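Long-range contacts in cysteine desulfurase (Fervidobacterium islandicum, PDB 6A6E), which probably uses pyridoxal phosphate to strip sulfur from cysteine, as SufS desulfurases do when they supply the Suf system of iron-sulfur cluster assembly: residues D330-Y335 against F348-V353; Y321-M326 against S344-N349. One frame throughout, in Å; residues are numbered along the deposited sequence.

Interaction 1. Residues D330-Y335 against F348-V353; sequences DFVEVY and FNVKGV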
ATOM      1  N   ASP A 330     -33.667  25.059 -12.320  1.00 41.11           N
ATOM      2  CA  ASP A 330     -33.409  26.491 -12.429  1.00 42.12           C
ATOM      3  C   ASP A 330     -32.736  27.016 -11.159  1.00 38.26           C
ATOM      4  O   ASP A 330     -32.065  28.012 -11.221  1.00 38.53           O
ATOM      5  CB  ASP A 330     -34.676  27.314 -12.889  1.00 47.29           C
ATOM      6  CG  ASP A 330     -35.885  27.278 -11.900  1.00 58.03           C
ATOM      7  OD1 ASP A 330     -35.760  26.877 -10.715  1.00 63.82           O
ATOM      8  OD2 ASP A 330     -37.000  27.696 -12.329  1.00 64.62           O
ATOM      9  N   PHE A 331     -32.849  26.270 -10.050  1.00 36.54           N
ATOM     10  CA  PHE A 331     -32.242  26.620  -8.755  1.00 35.18           C
ATOM     11  C   PHE A 331     -30.845  25.967  -8.461  1.00 42.24           C
ATOM     12  O   PHE A 331     -30.367  26.036  -7.340  1.00 35.25           O
ATOM     13  CB  PHE A 331     -33.175  26.211  -7.647  1.00 36.73           C
ATOM     14  CG  PHE A 331     -33.463  24.750  -7.620  1.00 36.30           C
ATOM     15  CD1 PHE A 331     -34.462  24.215  -8.410  1.00 36.81           C
ATOM     16  CD2 PHE A 331     -32.713  23.913  -6.835  1.00 34.55           C
ATOM     17  CE1 PHE A 331     -34.727  22.866  -8.378  1.00 40.72           C
ATOM     18  CE2 PHE A 331     -32.961  22.575  -6.806  1.00 35.96           C
ATOM     19  CZ  PHE A 331     -33.976  22.043  -7.561  1.00 40.56           C
ATOM     20  N   VAL A 332     -30.163  25.431  -9.484  1.00 46.95           N
ATOM     21  CA  VAL A 332     -28.744  24.907  -9.321  1.00 43.49           C
ATOM     22  C   VAL A 332     -27.767  25.605 -10.237  1.00 34.27           C
ATOM     23  O   VAL A 332     -28.144  25.997 -11.299  1.00 37.15           O
ATOM     24  CB  VAL A 332     -28.694  23.411  -9.660  1.00 40.01           C
ATOM     25  CG1 VAL A 332     -27.272  22.877  -9.542  1.00 44.19           C
ATOM     26  CG2 VAL A 332     -29.689  22.651  -8.792  1.00 31.78           C
ATOM     27  N   GLU A 333     -26.534  25.813  -9.789  1.00 30.62           N
ATOM     28  CA  GLU A 333     -25.403  26.249 -10.633  1.00 27.09           C
ATOM     29  C   GLU A 333     -24.468  24.991 -10.878  1.00 29.51           C
ATOM     30  O   GLU A 333     -24.045  24.358  -9.917  1.00 30.61           O
ATOM     31  CB  GLU A 333     -24.634  27.344  -9.931  1.00 27.01           C
ATOM     32  CG  GLU A 333     -23.481  27.913 -10.724  1.00 28.06           C
ATOM     33  CD  GLU A 333     -22.857  29.128 -10.053  1.00 34.22           C
ATOM     34  OE1 GLU A 333     -22.040  28.986  -9.086  1.00 34.74           O
ATOM     35  OE2 GLU A 333     -23.148  30.275 -10.544  1.00 36.99           O
ATOM     36  N   VAL A 334     -24.212  24.643 -12.152  1.00 30.84           N
ATOM     37  CA  VAL A 334     -23.434  23.467 -12.577  1.00 28.24           C
ATOM     38  C   VAL A 334     -22.027  23.884 -13.050  1.00 28.63           C
ATOM     39  O   VAL A 334     -21.890  24.858 -13.732  1.00 25.20           O
ATOM     40  CB  VAL A 334     -24.177  22.677 -13.657  1.00 29.12           C
ATOM     41  CG1 VAL A 334     -23.291  21.586 -14.260  1.00 30.04           C
ATOM     42  CG2 VAL A 334     -25.389  22.034 -13.033  1.00 30.26           C
ATOM     43  N   TYR A 335     -20.982  23.165 -12.652  1.00 24.95           N
ATOM     44  CA  TYR A 335     -19.617  23.496 -13.102  1.00 24.31           C
ATOM     45  C   TYR A 335     -19.131  22.523 -14.146  1.00 24.55           C
ATOM     46  O   TYR A 335     -19.615  21.398 -14.249  1.00 27.11           O
ATOM     47  CB  TYR A 335     -18.639  23.653 -11.906  1.00 26.48           C
ATOM     48  CG  TYR A 335     -19.284  24.491 -10.807  1.00 24.20           C
ATOM     49  CD1 TYR A 335     -19.340  25.863 -10.893  1.00 26.41           C
ATOM     50  CD2 TYR A 335     -19.945  23.881  -9.762  1.00 25.58           C
ATOM     51  CE1 TYR A 335     -20.006  26.638  -9.948  1.00 24.98           C
ATOM     52  CE2 TYR A 335     -20.589  24.625  -8.784  1.00 25.94           C
ATOM     53  CZ  TYR A 335     -20.668  26.000  -8.906  1.00 27.59           C
ATOM     54  OH  TYR A 335     -21.326  26.696  -7.926  1.00 26.47           O
ATOM     55  N   PHE A 348     -21.889  20.823  -8.494  1.00 23.57           N
ATOM     56  CA  PHE A 348     -23.011  21.817  -8.524  1.00 24.29           C
ATOM     57  C   PHE A 348     -23.253  22.399  -7.123  1.00 24.92           C
ATOM     58  O   PHE A 348     -22.727  21.881  -6.142  1.00 24.79           O
ATOM     59  CB  PHE A 348     -24.347  21.185  -9.046  1.00 22.37           C
ATOM     60  CG  PHE A 348     -24.943  20.146  -8.110  1.00 22.28           C
ATOM     61  CD1 PHE A 348     -24.495  18.851  -8.151  1.00 23.28           C
ATOM     62  CD2 PHE A 348     -25.896  20.476  -7.163  1.00 20.86           C
ATOM     63  CE1 PHE A 348     -25.015  17.898  -7.288  1.00 25.23           C
ATOM     64  CE2 PHE A 348     -26.400  19.553  -6.278  1.00 21.45           C
ATOM     65  CZ  PHE A 348     -25.965  18.233  -6.347  1.00 26.04           C
ATOM     66  N   ASN A 349     -23.993  23.520  -7.077  1.00 25.36           N
ATOM     67  CA  ASN A 349     -24.499  24.140  -5.859  1.00 24.43           C
ATOM     68  C   ASN A 349     -26.013  24.451  -5.987  1.00 26.81           C
ATOM     69  O   ASN A 349     -26.504  24.768  -7.060  1.00 24.17           O
ATOM     70  CB  ASN A 349     -23.721  25.410  -5.591  1.00 27.13           C
ATOM     71  CG  ASN A 349     -22.457  25.147  -4.783  1.00 24.54           C
ATOM     72  OD1 ASN A 349     -22.530  24.468  -3.785  1.00 25.30           O
ATOM     73  ND2 ASN A 349     -21.316  25.617  -5.255  1.00 20.06           N
ATOM     74  N   VAL A 350     -26.751  24.292  -4.890  1.00 27.88           N
ATOM     75  CA  VAL A 350     -28.146  24.638  -4.832  1.00 28.51           C
ATOM     76  C   VAL A 350     -28.163  26.081  -4.336  1.00 29.80           C
ATOM     77  O   VAL A 350     -27.556  26.386  -3.307  1.00 27.81           O
ATOM     78  CB  VAL A 350     -28.890  23.716  -3.878  1.00 29.14           C
ATOM     79  CG1 VAL A 350     -30.335  24.187  -3.689  1.00 31.82           C
ATOM     80  CG2 VAL A 350     -28.848  22.306  -4.419  1.00 28.38           C
ATOM     81  N   LYS A 351     -28.782  26.985  -5.109  1.00 33.19           N
ATOM     82  CA  LYS A 351     -28.908  28.417  -4.716  1.00 33.99           C
ATOM     83  C   LYS A 351     -29.461  28.570  -3.342  1.00 30.43           C
ATOM     84  O   LYS A 351     -30.558  28.044  -3.022  1.00 27.89           O
ATOM     85  CB  LYS A 351     -29.791  29.201  -5.679  1.00 44.03           C
ATOM     86  CG  LYS A 351     -29.015  29.604  -6.926  1.00 52.89           C
ATOM     87  CD  LYS A 351     -29.903  29.898  -8.147  1.00 63.51           C
ATOM     88  CE  LYS A 351     -29.252  29.453  -9.454  1.00 62.69           C
ATOM     89  NZ  LYS A 351     -29.655  30.323 -10.587  1.00 69.79           N
ATOM     90  N   GLY A 352     -28.672  29.238  -2.522  1.00 29.58           N
ATOM     91  CA  GLY A 352     -29.086  29.617  -1.201  1.00 29.67           C
ATOM     92  C   GLY A 352     -28.883  28.534  -0.189  1.00 35.09           C
ATOM     93  O   GLY A 352     -29.248  28.754   0.952  1.00 30.01           O
ATOM     94  N   VAL A 353     -28.278  27.377  -0.563  1.00 29.72           N
ATOM     95  CA  VAL A 353     -28.143  26.267   0.390  1.00 30.56           C
ATOM     96  C   VAL A 353     -26.697  25.812   0.484  1.00 29.58           C
ATOM     97  O   VAL A 353     -26.053  25.572  -0.545  1.00 27.58           O
ATOM     98  CB  VAL A 353     -29.042  25.095  -0.028  1.00 29.65           C
ATOM     99  CG1 VAL A 353     -29.059  23.949   0.983  1.00 28.12           C
ATOM    100  CG2 VAL A 353     -30.458  25.605  -0.247  1.00 32.95           C
TER
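E333 and N349 face each other as the hydrogen-bonded pair of an antiparallel hairpin, N of E333 reaching O of N349 at 2.9 Å and N of N349 returning to O of E333 at 3.0 Å. A third backbone bond, from N of K351 to O of F331, extends the pairing to where the chain leaves the strand through the type II turn V350-V353. V332 with V350 and V334 with F348 are non-hydrogen-bonded pairs, and their four side chains share one face of the sheet. There CG1 of V332, anti to its own backbone N (chi1 178°), presses on CB of F348 at 3.4 Å while also lying close to O of N349. At the start of the hairpin the F331 ring stands beside V350, its CD2 edge 4.0 Å from CG1 of V350.

On the other face E333 and N349 carry polar groups, and the Y335 hydroxyl comes in beside them. OH of Y335 donates to OE1 of E333 (2.7 Å), which receives it on its anti lone pair, the one turned away from OE2, and accepts a hydrogen bond from ND2 of N349 at 2.9 Å. This second bond is nearly straight (162°) and lies close to the amide plane of N349, although that plane stands 77° from the Y335 ring. The K351 chain, bent near its end, passes the F331 carbonyl, and NZ makes a weak bond to O of D330.

A second shell fixes these groups: S388 and the backbone N of K389 hold the E333 carboxylate, and O of S395 takes a further hydrogen bond from ND2 of N349. On the apolar face, L417 of helix 407-423 packs on F348 and V350. The buried carboxylate of E333 is thus met by several hydrogen-bonding partners, which would be expected to favour its charged form, and the Y335 hydroxyl links the side-chain amide of N349 on one strand to the carboxylate of E333 on the other.

Interaction 2. Residues Y321-M326 against S344-N349; sequences YLLEKM and SLVSFN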
ATOM      1  N   TYR A 321     -27.719  11.547 -19.182  1.00 26.47           N
ATOM      2  CA  TYR A 321     -28.951  11.717 -18.400  1.00 29.03           C
ATOM      3  C   TYR A 321     -28.778  12.556 -17.095  1.00 31.13           C
ATOM      4  O   TYR A 321     -29.587  13.414 -16.773  1.00 27.57           O
ATOM      5  CB  TYR A 321     -29.508  10.366 -18.075  1.00 28.14           C
ATOM      6  CG  TYR A 321     -30.912  10.396 -17.493  1.00 31.34           C
ATOM      7  CD1 TYR A 321     -32.069  10.576 -18.318  1.00 31.64           C
ATOM      8  CD2 TYR A 321     -31.107  10.159 -16.149  1.00 29.40           C
ATOM      9  CE1 TYR A 321     -33.334  10.573 -17.753  1.00 32.30           C
ATOM     10  CE2 TYR A 321     -32.354  10.175 -15.566  1.00 30.76           C
ATOM     11  CZ  TYR A 321     -33.474  10.361 -16.367  1.00 32.95           C
ATOM     12  OH  TYR A 321     -34.686  10.301 -15.712  1.00 31.08           O
ATOM     13  N   LEU A 322     -27.720  12.308 -16.338  1.00 31.01           N
ATOM     14  CA  LEU A 322     -27.470  13.100 -15.121  1.00 29.26           C
ATOM     15  C   LEU A 322     -27.280  14.555 -15.518  1.00 27.82           C
ATOM     16  O   LEU A 322     -27.912  15.453 -14.940  1.00 26.02           O
ATOM     17  CB  LEU A 322     -26.221  12.592 -14.367  1.00 28.14           C
ATOM     18  CG  LEU A 322     -25.704  13.455 -13.218  1.00 27.69           C
ATOM     19  CD1 LEU A 322     -26.774  13.559 -12.113  1.00 30.16           C
ATOM     20  CD2 LEU A 322     -24.404  12.841 -12.668  1.00 26.34           C
ATOM     21  N   LEU A 323     -26.409  14.819 -16.487  1.00 24.72           N
ATOM     22  CA  LEU A 323     -26.157  16.198 -16.842  1.00 28.51           C
ATOM     23  C   LEU A 323     -27.430  16.898 -17.420  1.00 32.83           C
ATOM     24  O   LEU A 323     -27.710  18.027 -17.062  1.00 29.82           O
ATOM     25  CB  LEU A 323     -25.012  16.260 -17.807  1.00 31.45           C
ATOM     26  CG  LEU A 323     -24.488  17.661 -18.124  1.00 34.32           C
ATOM     27  CD1 LEU A 323     -23.663  18.210 -16.975  1.00 35.49           C
ATOM     28  CD2 LEU A 323     -23.617  17.563 -19.351  1.00 33.52           C
ATOM     29  N   GLU A 324     -28.220  16.195 -18.249  1.00 33.65           N
ATOM     30  CA  GLU A 324     -29.510  16.712 -18.774  1.00 35.56           C
ATOM     31  C   GLU A 324     -30.484  17.102 -17.667  1.00 32.91           C
ATOM     32  O   GLU A 324     -31.035  18.184 -17.685  1.00 32.24           O
ATOM     33  CB  GLU A 324     -30.156  15.651 -19.660  1.00 38.28           C
ATOM     34  CG  GLU A 324     -31.496  16.018 -20.269  1.00 49.19           C
ATOM     35  CD  GLU A 324     -32.199  14.794 -20.838  1.00 56.02           C
ATOM     36  OE1 GLU A 324     -33.056  14.216 -20.130  1.00 66.14           O
ATOM     37  OE2 GLU A 324     -31.855  14.377 -21.960  1.00 60.41           O
ATOM     38  N   LYS A 325     -30.720  16.193 -16.722  1.00 31.76           N
ATOM     39  CA  LYS A 325     -31.634  16.456 -15.660  1.00 32.20           C
ATOM     40  C   LYS A 325     -31.160  17.593 -14.767  1.00 32.63           C
ATOM     41  O   LYS A 325     -32.007  18.346 -14.238  1.00 27.41           O
ATOM     42  CB  LYS A 325     -31.892  15.200 -14.829  1.00 33.68           C
ATOM     43  CG  LYS A 325     -32.630  14.105 -15.574  1.00 39.02           C
ATOM     44  CD  LYS A 325     -33.910  14.639 -16.210  1.00 40.05           C
ATOM     45  CE  LYS A 325     -34.858  13.515 -16.509  1.00 45.69           C
ATOM     46  NZ  LYS A 325     -35.653  13.799 -17.736  1.00 50.53           N
ATOM     47  N   MET A 326     -29.837  17.718 -14.579  1.00 32.21           N
ATOM     48  CA  MET A 326     -29.304  18.754 -13.707  1.00 32.99           C
ATOM     49  C   MET A 326     -29.451  20.093 -14.373  1.00 35.73           C
ATOM     50  O   MET A 326     -29.800  21.062 -13.716  1.00 33.33           O
ATOM     51  CB  MET A 326     -27.856  18.540 -13.283  1.00 33.20           C
ATOM     52  CG  MET A 326     -27.683  17.347 -12.358  1.00 32.25           C
ATOM     53  SD  MET A 326     -28.382  17.511 -10.716  1.00 31.00           S
ATOM     54  CE  MET A 326     -27.427  18.925 -10.260  1.00 31.14           C
ATOM     55  N   SER A 344     -19.188  11.152 -16.155  1.00 18.52           N
ATOM     56  CA  SER A 344     -19.027  10.489 -14.838  1.00 20.75           C
ATOM     57  C   SER A 344     -19.673  11.212 -13.684  1.00 18.70           C
ATOM     58  O   SER A 344     -20.170  10.551 -12.760  1.00 22.87           O
ATOM     59  CB  SER A 344     -17.552  10.363 -14.392  1.00 21.06           C
ATOM     60  OG  SER A 344     -16.923   9.488 -15.196  1.00 25.34           O
ATOM     61  N   LEU A 345     -19.566  12.535 -13.675  1.00 20.82           N
ATOM     62  CA  LEU A 345     -19.916  13.309 -12.502  1.00 20.43           C
ATOM     63  C   LEU A 345     -20.297  14.752 -12.790  1.00 21.26           C
ATOM     64  O   LEU A 345     -19.838  15.341 -13.766  1.00 20.74           O
ATOM     65  CB  LEU A 345     -18.710  13.306 -11.544  1.00 21.08           C
ATOM     66  CG  LEU A 345     -17.404  13.938 -12.065  1.00 22.25           C
ATOM     67  CD1 LEU A 345     -17.351  15.407 -11.729  1.00 23.82           C
ATOM     68  CD2 LEU A 345     -16.123  13.215 -11.575  1.00 21.51           C
ATOM     69  N   VAL A 346     -21.085  15.312 -11.859  1.00 19.39           N
ATOM     70  CA  VAL A 346     -21.555  16.666 -11.913  1.00 21.02           C
ATOM     71  C   VAL A 346     -21.340  17.327 -10.588  1.00 18.46           C
ATOM     72  O   VAL A 346     -21.872  16.883  -9.585  1.00 17.97           O
ATOM     73  CB  VAL A 346     -23.070  16.685 -12.260  1.00 22.33           C
ATOM     74  CG1 VAL A 346     -23.635  18.130 -12.319  1.00 23.89           C
ATOM     75  CG2 VAL A 346     -23.217  16.069 -13.610  1.00 24.47           C
ATOM     76  N   SER A 347     -20.540  18.375 -10.593  1.00 18.45           N
ATOM     77  CA  SER A 347     -20.336  19.201  -9.436  1.00 20.45           C
ATOM     78  C   SER A 347     -21.274  20.409  -9.598  1.00 23.34           C
ATOM     79  O   SER A 347     -21.382  20.963 -10.716  1.00 21.04           O
ATOM     80  CB  SER A 347     -18.881  19.657  -9.331  1.00 19.64           C
ATOM     81  OG  SER A 347     -18.053  18.499  -8.967  1.00 23.96           O
ATOM     82  N   PHE A 348     -21.889  20.823  -8.494  1.00 23.57           N
ATOM     83  CA  PHE A 348     -23.011  21.817  -8.524  1.00 24.29           C
ATOM     84  C   PHE A 348     -23.253  22.399  -7.123  1.00 24.92           C
ATOM     85  O   PHE A 348     -22.727  21.881  -6.142  1.00 24.79           O
ATOM     86  CB  PHE A 348     -24.347  21.185  -9.046  1.00 22.37           C
ATOM     87  CG  PHE A 348     -24.943  20.146  -8.110  1.00 22.28           C
ATOM     88  CD1 PHE A 348     -24.495  18.851  -8.151  1.00 23.28           C
ATOM     89  CD2 PHE A 348     -25.896  20.476  -7.163  1.00 20.86           C
ATOM     90  CE1 PHE A 348     -25.015  17.898  -7.288  1.00 25.23           C
ATOM     91  CE2 PHE A 348     -26.400  19.553  -6.278  1.00 21.45           C
ATOM     92  CZ  PHE A 348     -25.965  18.233  -6.347  1.00 26.04           C
ATOM     93  N   ASN A 349     -23.993  23.520  -7.077  1.00 25.36           N
ATOM     94  CA  ASN A 349     -24.499  24.140  -5.859  1.00 24.43           C
ATOM     95  C   ASN A 349     -26.013  24.451  -5.987  1.00 26.81           C
ATOM     96  O   ASN A 349     -26.504  24.768  -7.060  1.00 24.17           O
ATOM     97  CB  ASN A 349     -23.721  25.410  -5.591  1.00 27.13           C
ATOM     98  CG  ASN A 349     -22.457  25.147  -4.783  1.00 24.54           C
ATOM     99  OD1 ASN A 349     -22.530  24.468  -3.785  1.00 25.30           O
ATOM    100  ND2 ASN A 349     -21.316  25.617  -5.255  1.00 20.06           N
TER
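M326 lays its terminal methyl over the F348 ring, a Met-aromatic contact at one end of this helix-on-sheet packing. CE sits 3.6 Å from the ring centroid and 17° off the ring normal, displaced toward CG, which it meets at 3.5 Å. The sulfur stands farther back, with SD 4.9 Å from the same centroid, so the methyl makes the close CH-pi approach. Successive bends at chi2 and chi3 fold the thioether round to bring CE there, and the two side chains cross at about a right angle.

V346 is the other point of close packing. Its CG2 meets CD2 of L322 at 3.6 Å and CG of L322 at the same distance, the two side chains sliding past each other in opposite directions. CG1 of V346 faces the helix one turn on, but more loosely, 4.1 Å from CG of M326. L323 stands at the slacker flank: its CB points to one side of the strand, and only CD1 turns in, to 4.0 Å from CG2 of V346. Beyond it E324 is exposed, and K325, partly exposed, packs on I414 while its NZ reaches OE1 of E324 in a long salt bridge of 3.6 Å. The interface itself is wholly apolar, and on the strand S347 and N349 point away from the helix.

The axes of the short segments 321-326 and 345-349 approach to 8.6 Å, with directions 26° apart, an alpha/beta layer packing. Helix 407-423 flanks the helix, its L413 touching L322. In the sheet beneath, strand 345-350 lies between 396-400 and 332-334; from the latter V332 touches M326 and V334 touches V346.

From the N terminus, the chain runs down helix 308-327, turns into the edge strand 332-334, and after a loop comes back antiparallel along strand 345-350. Interaction 1 closes the hairpin, and the wider loop closed by interaction 2 begins on the helix before it. Both end on strand 345-350, at F348 and N349, but 348-353 runs past 344-349, so the loops overlap in a staggered way and are not strictly nested. They also touch directly: V332 CG1 lies 4.0 Å from M326 CE. Together they tie helix 308-327 to the edge of the six-stranded sheet, in a region distinct from the seven-stranded sheet of the chain.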